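Local coordinates for Lin1840 protein (Listeria innocua serovar 6a, PDB 4ZOC), which probably hydrolyses terminal, non-reducing beta-D-glucosyl residues to release beta-D-glucose, as a family 3 glycoside hydrolase linked to beta-1,2-glucan metabolism, at residues Gln643-Asp648 and Pro656-Lys661. The protein carries 2 engineered substitutions. Residues are numbered along the deposited sequence; the frame is centred on the assembly and turned at random.
With MG (magnesium ion), chain D.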
ATOM      1  N   GLN A 643       8.707  26.736   8.199  1.00  9.60           N
ATOM      2  CA  GLN A 643       7.740  25.979   7.386  1.00  8.80           C
ATOM      3  C   GLN A 643       6.345  26.523   7.596  1.00  9.28           C
ATOM      4  O   GLN A 643       5.948  26.741   8.746  1.00 10.69           O
ATOM      5  CB  GLN A 643       7.770  24.483   7.752  1.00  9.23           C
ATOM      6  CG  GLN A 643       9.166  23.897   7.574  1.00  9.34           C
ATOM      7  CD  GLN A 643       9.466  22.708   8.403  1.00  9.31           C
ATOM      8  OE1 GLN A 643       8.669  21.782   8.525  1.00 10.76           O
ATOM      9  NE2 GLN A 643      10.639  22.689   8.939  1.00 12.05           N
ATOM     10  N   VAL A 644       5.606  26.653   6.497  1.00  9.13           N
ATOM     11  CA  VAL A 644       4.181  27.049   6.567  1.00  9.18           C
ATOM     12  C   VAL A 644       3.336  25.977   5.917  1.00  7.80           C
ATOM     13  O   VAL A 644       3.531  25.631   4.741  1.00  8.94           O
ATOM     14  CB  VAL A 644       3.938  28.407   5.904  1.00  9.74           C
ATOM     15  CG1 VAL A 644       2.487  28.803   6.027  1.00 11.60           C
ATOM     16  CG2 VAL A 644       4.886  29.455   6.457  1.00 12.09           C
ATOM     17  N   TYR A 645       2.345  25.512   6.698  1.00  8.02           N
ATOM     18  CA  TYR A 645       1.388  24.535   6.284  1.00  7.24           C
ATOM     19  C   TYR A 645      -0.042  25.084   6.256  1.00  7.92           C
ATOM     20  O   TYR A 645      -0.439  25.987   7.037  1.00  9.59           O
ATOM     21  CB  TYR A 645       1.471  23.326   7.226  1.00  6.52           C
ATOM     22  CG  TYR A 645       2.805  22.633   7.326  1.00  5.08           C
ATOM     23  CD1 TYR A 645       3.762  23.089   8.196  1.00  7.38           C
ATOM     24  CD2 TYR A 645       3.038  21.457   6.644  1.00  6.02           C
ATOM     25  CE1 TYR A 645       4.989  22.450   8.342  1.00  8.09           C
ATOM     26  CE2 TYR A 645       4.284  20.821   6.704  1.00  6.50           C
ATOM     27  CZ  TYR A 645       5.231  21.307   7.553  1.00  8.04           C
ATOM     28  OH  TYR A 645       6.432  20.704   7.676  1.00  8.14           O
ATOM     29  N   LEU A 646      -0.796  24.589   5.327  1.00  8.87           N
ATOM     30  CA  LEU A 646      -2.204  24.844   5.251  1.00  9.96           C
ATOM     31  C   LEU A 646      -3.077  23.533   5.409  1.00  9.02           C
ATOM     32  O   LEU A 646      -2.705  22.420   4.920  1.00 11.52           O
ATOM     33  CB  LEU A 646      -2.479  25.452   3.918  1.00 13.47           C
ATOM     34  CG  LEU A 646      -3.530  26.539   3.811  1.00 16.52           C
ATOM     35  CD1 LEU A 646      -3.237  27.668   4.844  1.00 14.51           C
ATOM     36  CD2 LEU A 646      -3.477  26.999   2.364  1.00 13.67           C
ATOM     37  N   GLN A 647      -4.196  23.657   6.121  1.00  8.84           N
ATOM     38  CA  GLN A 647      -5.200  22.691   6.202  1.00  9.22           C
ATOM     39  C   GLN A 647      -6.567  23.241   5.733  1.00  9.78           C
ATOM     40  O   GLN A 647      -6.981  24.312   6.171  1.00 12.14           O
ATOM     41  CB  GLN A 647      -5.365  22.176   7.611  1.00 10.07           C
ATOM     42  CG  GLN A 647      -6.465  21.121   7.757  1.00 10.42           C
ATOM     43  CD  GLN A 647      -6.721  20.681   9.196  1.00 12.10           C
ATOM     44  OE1 GLN A 647      -6.356  21.349  10.150  1.00 14.59           O
ATOM     45  NE2 GLN A 647      -7.328  19.505   9.345  1.00 14.35           N
ATOM     46  N   ASP A 648      -7.265  22.477   4.881  1.00  9.01           N
ATOM     47  CA  ASP A 648      -8.636  22.686   4.496  1.00  7.99           C
ATOM     48  C   ASP A 648      -9.514  21.838   5.426  1.00  9.38           C
ATOM     49  O   ASP A 648      -9.572  20.628   5.271  1.00  9.34           O
ATOM     50  CB  ASP A 648      -8.811  22.337   3.025  1.00  9.77           C
ATOM     51  CG  ASP A 648     -10.118  22.798   2.435  1.00 10.18           C
ATOM     52  OD1 ASP A 648     -11.047  23.245   3.178  1.00 10.13           O
ATOM     53  OD2 ASP A 648     -10.212  22.686   1.183  1.00 12.76           O
ATOM     54  N   PRO A 656      -5.903  16.497   3.437  1.00  7.44           N
ATOM     55  CA  PRO A 656      -4.887  16.142   4.415  1.00  9.27           C
ATOM     56  C   PRO A 656      -4.878  17.074   5.634  1.00 11.74           C
ATOM     57  O   PRO A 656      -5.268  18.251   5.538  1.00 11.60           O
ATOM     58  CB  PRO A 656      -3.551  16.304   3.653  1.00 10.11           C
ATOM     59  CG  PRO A 656      -3.936  16.615   2.232  1.00 11.73           C
ATOM     60  CD  PRO A 656      -5.409  16.714   2.092  1.00  9.14           C
ATOM     61  N   VAL A 657      -4.442  16.554   6.779  1.00 10.63           N
ATOM     62  CA  VAL A 657      -4.449  17.337   8.000  1.00 10.83           C
ATOM     63  C   VAL A 657      -3.520  18.550   7.942  1.00 11.59           C
ATOM     64  O   VAL A 657      -3.709  19.544   8.676  1.00 11.55           O
ATOM     65  CB  VAL A 657      -4.159  16.490   9.232  1.00 10.01           C
ATOM     66  CG1 VAL A 657      -5.281  15.473   9.414  1.00 11.26           C
ATOM     67  CG2 VAL A 657      -2.790  15.813   9.188  1.00  9.70           C
ATOM     68  N   LYS A 658      -2.519  18.456   7.086  1.00 11.77           N
ATOM     69  CA  LYS A 658      -1.632  19.590   6.762  1.00 10.29           C
ATOM     70  C   LYS A 658      -0.985  19.327   5.391  1.00  9.49           C
ATOM     71  O   LYS A 658      -0.695  18.180   5.033  1.00  8.48           O
ATOM     72  CB  LYS A 658      -0.355  19.622   7.698  1.00 13.34           C
ATOM     73  CG  LYS A 658      -0.562  19.917   9.079  1.00 17.46           C
ATOM     74  CD  LYS A 658       0.778  19.895   9.763  1.00 17.19           C
ATOM     75  CE  LYS A 658       0.684  20.352  11.194  1.00 23.10           C
ATOM     76  NZ  LYS A 658      -0.377  19.925  12.119  1.00 25.70           N
ATOM     77  N   GLU A 659      -0.654  20.429   4.704  1.00  8.59           N
ATOM     78  CA  GLU A 659       0.185  20.346   3.547  1.00  7.95           C
ATOM     79  C   GLU A 659       1.187  21.472   3.591  1.00  8.02           C
ATOM     80  O   GLU A 659       0.773  22.639   3.833  1.00  7.01           O
ATOM     81  CB  GLU A 659      -0.646  20.462   2.275  1.00  8.07           C
ATOM     82  CG  GLU A 659      -1.652  19.368   2.015  1.00  9.55           C
ATOM     83  CD  GLU A 659      -2.440  19.630   0.720  1.00 13.33           C
ATOM     84  OE1 GLU A 659      -2.967  20.716   0.472  1.00 11.88           O
ATOM     85  OE2 GLU A 659      -2.494  18.736  -0.089  1.00 16.27           O
ATOM     86  N   LEU A 660       2.457  21.198   3.300  1.00  6.97           N
ATOM     87  CA  LEU A 660       3.428  22.255   3.220  1.00  8.14           C
ATOM     88  C   LEU A 660       3.162  23.151   2.015  1.00 10.06           C
ATOM     89  O   LEU A 660       2.952  22.629   0.902  1.00 10.17           O
ATOM     90  CB  LEU A 660       4.868  21.709   3.050  1.00  9.04           C
ATOM     91  CG  LEU A 660       6.032  22.655   3.181  1.00  8.42           C
ATOM     92  CD1 LEU A 660       6.207  23.150   4.619  1.00  9.43           C
ATOM     93  CD2 LEU A 660       7.286  21.954   2.630  1.00  8.32           C
ATOM     94  N   LYS A 661       3.164  24.477   2.233  1.00  8.42           N
ATOM     95  CA  LYS A 661       2.889  25.415   1.157  1.00  8.62           C
ATOM     96  C   LYS A 661       3.909  26.555   1.070  1.00  9.63           C
ATOM     97  O   LYS A 661       3.830  27.338   0.111  1.00 10.37           O
ATOM     98  CB  LYS A 661       1.500  26.023   1.331  1.00  8.50           C
ATOM     99  CG  LYS A 661       0.331  25.061   1.260  1.00  8.62           C
ATOM    100  CD  LYS A 661       0.165  24.392  -0.013  1.00 11.23           C
ATOM    101  CE  LYS A 661      -1.116  23.539   0.040  1.00 13.96           C
ATOM    102  NZ  LYS A 661      -1.159  22.836  -1.258  1.00 12.99           N
TER
HETATM  103 MG    MG D 802     -12.924  23.846   2.858  1.00 11.45          MG
HETATM  104  O   HOH W   1      -4.023  21.955   2.551  1.00  9.78           O
HETATM  105  O   HOH W   2      -5.893  20.217   3.736  1.00  6.75           O
HETATM  106  O   HOH W   3     -12.827  23.197   0.852  1.00  8.75           O
HETATM  107  O   HOH W   4     -12.432  25.704   2.240  1.00  8.72           O
HETATM  108  O   HOH W   5     -12.944  24.366   4.888  1.00 11.36           O
HETATM  109  O   HOH W   6     -15.010  24.304   2.651  1.00 11.25           O
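Tyr645 and Leu660 face each other as an antiparallel non-hydrogen-bonded pair in the beta hairpin of strands 638-648 and 659-668, part of the fibronectin type III-like domain of this family 3 glycosidase. Leu660 holds CG anti to its backbone N (chi1 -170°); with chi2 69° this puts CD1 over one face of the tyrosine ring, 3.8 Å from the ring centroid, in a CH-pi contact displaced toward the rim. The aliphatic CD of Lys658 covers the opposite face, while its charged end makes a cation-pi contact with Phe704. The ring is also tethered at its tip: Tyr645 OH donates to Gln643 OE1 at 2.6 Å, in the carbonyl plane. In the next pair, Leu646 and Glu659 exchange two backbone hydrogen bonds, and the nearly linear bond from Lys661 N to Val644 O (2.8 Å) extends the ladder. The side chains of Leu646 and Glu659 lie on the face opposite Tyr645 and Leu660, where Lys661 lays CG against Leu646 CB at 3.9 Å. Lys661 NZ makes a salt bridge to Glu659 OE1 with a weak, 3.3 Å hydrogen bond; OE1 is held mainly by Arg655. Past the last bridge, Gln647, CG anti to its backbone N (chi1 179°), passes Val657 O with CG and CD, and its OE1 accepts from Arg702 NH1. A water spans Asp648 N and Pro656 O. Beyond it, Asp648 OD1 binds magnesium at 2.0 Å, in a site completed by Thr650 O and four waters, one of which lies 2.7 Å from Asp648 OD2.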